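Local structure of 3,6-diketocamphane 1,6 monooxygenase (Pseudomonas putida, 4UWM) at the interface of chains A and B. The protein catalyses the FMNH2- and O2-dependent Baeyer-Villiger oxidation of a diketocamphane to its lactone, a step by which the bacterium grows on (-)-camphor. Sequence-based numbering; all coordinates share one arbitrary frame. Chains: chain A/B, 3,6-diketocamphane 1,6 monooxygenase.

Contact 1: the interface of chains A and B. Residues chain A 20, 23-24, 27; chain B 66, 98, 100.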
ATOM      1  N   ARG A  20       4.888   8.393  11.344  1.00 16.24           N
ATOM      2  CA  ARG A  20       4.146   9.532  10.808  1.00 15.49           C
ATOM      3  C   ARG A  20       5.041  10.632  10.234  1.00 15.94           C
ATOM      4  O   ARG A  20       4.743  11.183   9.172  1.00 18.03           O
ATOM      5  CB  ARG A  20       3.140  10.104  11.832  1.00 18.05           C
ATOM      6  CG  ARG A  20       2.170  11.114  11.230  1.00 20.20           C
ATOM      7  CD  ARG A  20       1.286  11.728  12.321  1.00 24.77           C
ATOM      8  NE  ARG A  20       0.097  12.353  11.746  1.00 30.23           N
ATOM      9  CZ  ARG A  20       0.081  13.552  11.169  1.00 38.68           C
ATOM     10  NH1 ARG A  20       1.188  14.279  11.094  1.00 38.06           N
ATOM     11  NH2 ARG A  20      -1.049  14.030  10.666  1.00 37.81           N
ATOM     12  N   PHE A  23       6.603   9.463   6.901  1.00 14.15           N
ATOM     13  CA  PHE A  23       5.566   9.475   5.857  1.00 14.46           C
ATOM     14  C   PHE A  23       5.275  10.909   5.395  1.00 15.77           C
ATOM     15  O   PHE A  23       5.260  11.195   4.189  1.00 14.30           O
ATOM     16  CB  PHE A  23       4.318   8.736   6.359  1.00 14.21           C
ATOM     17  CG  PHE A  23       3.439   8.184   5.254  1.00 13.82           C
ATOM     18  CD1 PHE A  23       3.863   7.094   4.499  1.00 12.34           C
ATOM     19  CD2 PHE A  23       2.176   8.742   4.995  1.00 16.17           C
ATOM     20  CE1 PHE A  23       3.048   6.563   3.502  1.00 13.19           C
ATOM     21  CE2 PHE A  23       1.362   8.229   3.999  1.00 16.84           C
ATOM     22  CZ  PHE A  23       1.811   7.138   3.239  1.00 14.86           C
ATOM     23  N   ASP A  24       5.141  11.829   6.355  1.00 16.10           N
ATOM     24  CA  ASP A  24       4.958  13.258   6.066  1.00 15.89           C
ATOM     25  C   ASP A  24       6.111  13.844   5.237  1.00 16.12           C
ATOM     26  O   ASP A  24       5.880  14.513   4.222  1.00 16.46           O
ATOM     27  CB  ASP A  24       4.758  14.038   7.387  1.00 19.23           C
ATOM     28  CG  ASP A  24       4.195  15.455   7.166  1.00 24.48           C
ATOM     29  OD1 ASP A  24       3.396  15.681   6.226  1.00 23.33           O
ATOM     30  OD2 ASP A  24       4.554  16.341   7.962  1.00 25.35           O
ATOM     31  N   ILE A  27       5.940  12.574   1.559  1.00 15.09           N
ATOM     32  CA  ILE A  27       4.903  13.256   0.761  1.00 17.82           C
ATOM     33  C   ILE A  27       5.349  14.696   0.424  1.00 18.78           C
ATOM     34  O   ILE A  27       5.264  15.114  -0.735  1.00 18.48           O
ATOM     35  CB  ILE A  27       3.513  13.264   1.451  1.00 17.43           C
ATOM     36  CG1 ILE A  27       2.951  11.827   1.611  1.00 19.20           C
ATOM     37  CG2 ILE A  27       2.504  14.128   0.659  1.00 17.04           C
ATOM     38  CD1 ILE A  27       1.754  11.737   2.559  1.00 15.55           C
TER
ATOM     39  N   LEU B  66      -2.941  11.273   6.426  1.00 16.93           N
ATOM     40  CA  LEU B  66      -2.527  12.574   6.935  1.00 20.64           C
ATOM     41  C   LEU B  66      -3.500  13.695   6.507  1.00 24.09           C
ATOM     42  O   LEU B  66      -3.298  14.833   6.862  1.00 27.18           O
ATOM     43  CB  LEU B  66      -1.076  12.898   6.559  1.00 20.64           C
ATOM     44  CG  LEU B  66       0.030  11.878   6.934  1.00 22.00           C
ATOM     45  CD1 LEU B  66       1.390  12.542   6.899  1.00 22.68           C
ATOM     46  CD2 LEU B  66      -0.181  11.226   8.282  1.00 31.11           C
ATOM     47  N   ILE B  98       1.629   5.018  11.414  1.00 13.80           N
ATOM     48  CA  ILE B  98       1.405   6.254  10.645  1.00 13.47           C
ATOM     49  C   ILE B  98       0.105   6.967  11.098  1.00 14.29           C
ATOM     50  O   ILE B  98       0.051   8.198  11.170  1.00 15.48           O
ATOM     51  CB  ILE B  98       1.281   5.945   9.129  1.00 12.91           C
ATOM     52  CG1 ILE B  98       2.657   5.516   8.570  1.00 12.79           C
ATOM     53  CG2 ILE B  98       0.790   7.181   8.366  1.00 11.60           C
ATOM     54  CD1 ILE B  98       2.593   4.927   7.166  1.00 13.63           C
ATOM     55  N   GLU B 100      -1.262   6.699  13.996  1.00 20.15           N
ATOM     56  CA  GLU B 100      -1.206   6.854  15.449  1.00 20.73           C
ATOM     57  C   GLU B 100      -2.355   6.089  16.118  1.00 23.44           C
ATOM     58  O   GLU B 100      -3.047   6.604  16.996  1.00 23.38           O
ATOM     59  CB  GLU B 100      -1.175   8.345  15.831  1.00 24.26           C
ATOM     60  CG  GLU B 100       0.085   9.041  15.356  1.00 24.64           C
ATOM     61  CD  GLU B 100       0.064  10.526  15.576  1.00 30.76           C
ATOM     62  OE1 GLU B 100      -0.982  11.168  15.335  1.00 34.17           O
ATOM     63  OE2 GLU B 100       1.113  11.058  15.960  1.00 27.76           O
TER
HETATM   64  O   HOH W   1      -2.028  10.137  11.820  1.00 27.82           O
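B:Leu66 lays its two methyls against helix 19-35 of chain A, at the homodimer interface of this flavin-dependent monooxygenase of the bacterial luciferase family. The leucine, just beyond helix 57-65, buries 106 Å² here. Its CD2 methyl lies over one face of the A:Arg20 guanidinium, displaced toward the rim, 3.7 Å from the central carbon CZ; the two side chains run past each other in opposite directions. Its other methyl, CD1, sits 3.7 Å from A:Asp24 CB, one helical turn on, while A:Ile27 borders it more distantly. Beside this cluster, B:Ile98, the last residue of helix 85-98, crosses A:Phe23 at about a right angle. Its CD1 tip rests on a face of the phenyl ring, 4.0 Å from the centroid, in a CH-pi contact, and CG2 reaches the ring near CD2. The phenyl group is set there with CG anti to the backbone N (chi1 -156°).

The polar flank is looser: in this patch no nitrogen or oxygen of one chain comes within hydrogen-bonding distance of the other. A:Arg20, extended from CG to NE, turns NE toward water 1 at 3.1 Å, in the guanidinium plane, and this water sits 2.9 Å from the carbonyl O of B:Ile98 at the helix end. B:Glu100 adds a long salt bridge, its carboxylate OE1 3.9 Å from NE of A:Arg20, with the two flat groups inclined by 33°. An alanine in place of A:Arg20 would probably leave B:Glu100 without its opposite charge, water 1 without its NE donor and a gap beside B:Leu66 CD2.

Contact 2: the interface of chains A and B. Residues chain A 84, 86-87, 167-169; chain B 82, 118-119.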
ATOM      1  N   HIS A  84       3.630 -12.729  -2.208  1.00 15.45           N
ATOM      2  CA  HIS A  84       2.999 -13.536  -3.247  1.00 16.08           C
ATOM      3  C   HIS A  84       2.982 -12.740  -4.543  1.00 15.30           C
ATOM      4  O   HIS A  84       2.495 -11.611  -4.566  1.00 16.16           O
ATOM      5  CB  HIS A  84       1.568 -13.946  -2.870  1.00 15.31           C
ATOM      6  CG  HIS A  84       1.066 -15.058  -3.724  1.00 15.80           C
ATOM      7  ND1 HIS A  84       0.651 -14.860  -5.021  1.00 15.67           N
ATOM      8  CD2 HIS A  84       1.063 -16.400  -3.524  1.00 16.23           C
ATOM      9  CE1 HIS A  84       0.345 -16.026  -5.567  1.00 17.30           C
ATOM     10  NE2 HIS A  84       0.585 -16.976  -4.678  1.00 18.38           N
ATOM     11  N   ALA A  86       1.210 -12.908  -7.356  1.00 16.08           N
ATOM     12  CA  ALA A  86      -0.094 -12.451  -7.874  1.00 14.98           C
ATOM     13  C   ALA A  86      -0.611 -11.213  -7.111  1.00 13.91           C
ATOM     14  O   ALA A  86      -1.134 -10.293  -7.711  1.00 13.90           O
ATOM     15  CB  ALA A  86      -1.147 -13.569  -7.824  1.00 14.85           C
ATOM     16  N   LYS A  87      -0.494 -11.239  -5.800  1.00 13.92           N
ATOM     17  CA  LYS A  87      -0.862 -10.068  -4.970  1.00 14.10           C
ATOM     18  C   LYS A  87      -0.038  -8.834  -5.381  1.00 11.83           C
ATOM     19  O   LYS A  87      -0.578  -7.738  -5.533  1.00 14.24           O
ATOM     20  CB  LYS A  87      -0.647 -10.403  -3.493  1.00 13.29           C
ATOM     21  CG  LYS A  87      -1.180  -9.378  -2.487  1.00 12.91           C
ATOM     22  CD  LYS A  87      -2.716  -9.420  -2.489  1.00 13.71           C
ATOM     23  CE  LYS A  87      -3.324  -8.498  -1.459  1.00 16.05           C
ATOM     24  NZ  LYS A  87      -3.023  -7.097  -1.866  1.00 16.73           N
ATOM     25  N   ASP A 167       2.479 -21.039  -5.766  1.00 21.83           N
ATOM     26  CA  ASP A 167       1.419 -21.359  -6.723  1.00 21.73           C
ATOM     27  C   ASP A 167       0.689 -20.069  -7.099  1.00 22.35           C
ATOM     28  O   ASP A 167       0.379 -19.254  -6.232  1.00 20.35           O
ATOM     29  CB  ASP A 167       0.430 -22.346  -6.103  1.00 22.14           C
ATOM     30  CG  ASP A 167       1.074 -23.669  -5.776  1.00 25.76           C
ATOM     31  OD1 ASP A 167       1.977 -24.093  -6.517  1.00 27.75           O
ATOM     32  OD2 ASP A 167       0.700 -24.264  -4.758  1.00 34.51           O
ATOM     33  N   ALA A 168       0.407 -19.889  -8.381  1.00 18.60           N
ATOM     34  CA  ALA A 168      -0.275 -18.695  -8.849  1.00 18.97           C
ATOM     35  C   ALA A 168      -0.906 -18.952 -10.199  1.00 21.31           C
ATOM     36  O   ALA A 168      -0.549 -19.898 -10.881  1.00 23.66           O
ATOM     37  CB  ALA A 168       0.724 -17.545  -8.958  1.00 18.38           C
ATOM     38  N   GLY A 169      -1.857 -18.119 -10.597  1.00 22.41           N
ATOM     39  CA  GLY A 169      -2.407 -18.240 -11.929  1.00 23.72           C
ATOM     40  C   GLY A 169      -3.333 -17.123 -12.337  1.00 27.01           C
ATOM     41  O   GLY A 169      -3.458 -16.119 -11.637  1.00 22.98           O
TER
ATOM     42  N   HIS B  82      -3.961 -14.632   0.646  1.00 16.43           N
ATOM     43  CA  HIS B  82      -3.445 -14.071  -0.618  1.00 16.17           C
ATOM     44  C   HIS B  82      -2.063 -13.409  -0.476  1.00 14.88           C
ATOM     45  O   HIS B  82      -1.540 -12.905  -1.449  1.00 17.71           O
ATOM     46  CB  HIS B  82      -4.448 -13.028  -1.187  1.00 18.92           C
ATOM     47  CG  HIS B  82      -5.756 -13.620  -1.637  1.00 18.09           C
ATOM     48  ND1 HIS B  82      -6.805 -12.852  -2.095  1.00 15.45           N
ATOM     49  CD2 HIS B  82      -6.198 -14.912  -1.657  1.00 17.84           C
ATOM     50  CE1 HIS B  82      -7.825 -13.641  -2.409  1.00 19.61           C
ATOM     51  NE2 HIS B  82      -7.478 -14.894  -2.160  1.00 18.36           N
ATOM     52  N   MET B 118      -6.233 -17.004  -8.566  1.00 20.83           N
ATOM     53  CA  MET B 118      -5.097 -16.126  -8.861  0.60 17.52           C
ATOM     54  C   MET B 118      -3.974 -16.309  -7.853  1.00 16.14           C
ATOM     55  O   MET B 118      -2.802 -16.280  -8.212  1.00 19.90           O
ATOM     56  CB  MET B 118      -5.525 -14.654  -8.867  0.60 18.75           C
ATOM     57  CG  MET B 118      -6.493 -14.270  -9.964  0.60 19.63           C
ATOM     58  SD  MET B 118      -7.235 -12.661  -9.615  0.60 22.84           S
ATOM     59  CE  MET B 118      -8.195 -12.433 -11.109  0.60 24.75           C
ATOM     60  N   HIS B 119      -4.341 -16.466  -6.589  1.00 17.81           N
ATOM     61  CA  HIS B 119      -3.363 -16.584  -5.521  1.00 19.33           C
ATOM     62  C   HIS B 119      -2.963 -18.037  -5.204  1.00 19.66           C
ATOM     63  O   HIS B 119      -2.382 -18.305  -4.168  1.00 19.78           O
ATOM     64  CB  HIS B 119      -3.812 -15.779  -4.285  1.00 18.09           C
ATOM     65  CG  HIS B 119      -4.126 -14.347  -4.610  1.00 17.72           C
ATOM     66  ND1 HIS B 119      -5.362 -13.945  -5.065  1.00 15.84           N
ATOM     67  CD2 HIS B 119      -3.343 -13.238  -4.616  1.00 16.35           C
ATOM     68  CE1 HIS B 119      -5.340 -12.641  -5.302  1.00 21.43           C
ATOM     69  NE2 HIS B 119      -4.123 -12.191  -5.042  1.00 18.43           N
TER
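A:Gly169 and B:Met118 are joined by a backbone hydrogen bond across the interface, where strand 167-170 of chain A meets the end of helix 113-118 of chain B in the homodimer of a luciferase-family monooxygenase. The backbone N of A:Gly169 donates to the carbonyl O of B:Met118 at 3.2 Å. The bond is nearly straight at the hydrogen, 164°, but the donor stands well above the carbonyl plane, away from the direction of the oxygen's lone pairs.

Within chain A, hydrogen bonds fix the imidazole of A:His84 at both nitrogens. NE2 donates to the carbonyl O of A:Asp167 at 2.8 Å, with the acceptor close to the ring plane, and ND1 accepts the backbone N-H of A:Ala86 at 3.1 Å, from a position tilted 22° out of that plane. The ring thus ties the start of helix 85-98 to strand 167-170, both of which face chain B, and the two bonds should restrain its rotation.

Other contacts in this patch are van der Waals in kind. CE1 of A:His84 approaches the backbone CA of B:His119. The imidazole of B:His119 turns an edge toward chain A: A:Lys87 CA lies in the ring plane, and CD2 comes 3.9 Å from the methyl CB of A:Ala86. A:Lys87, with CG anti to the backbone N (chi1 -171°), brings CB to 3.4 Å from the carbonyl O of B:His82, and the bend at chi2 sets CD near B:His119 NE2.

Within chain B the imidazoles of B:His82 and B:His119 lie face to face, with ND1 of B:His119 3.4 Å above the centre of the B:His82 ring. B:His82 backs the B:His119 imidazole on one face, while the edge of B:His119 meets helix 85-98.

About 30 Å separates the C-alpha centres of contact 1 and contact 2, which lie toward opposite ends of the same two-fold symmetric interface. Helix 85-98 joins them: contact 1 uses its last residue, from chain B, whereas contact 2 uses its first turn, from chain A. No residue serves in both. Because each patch recurs with the chains exchanged, each copy of this helix engages the other subunit at both ends. Spaced this way, the two patches would probably resist tilting of one subunit on the other in the homodimer.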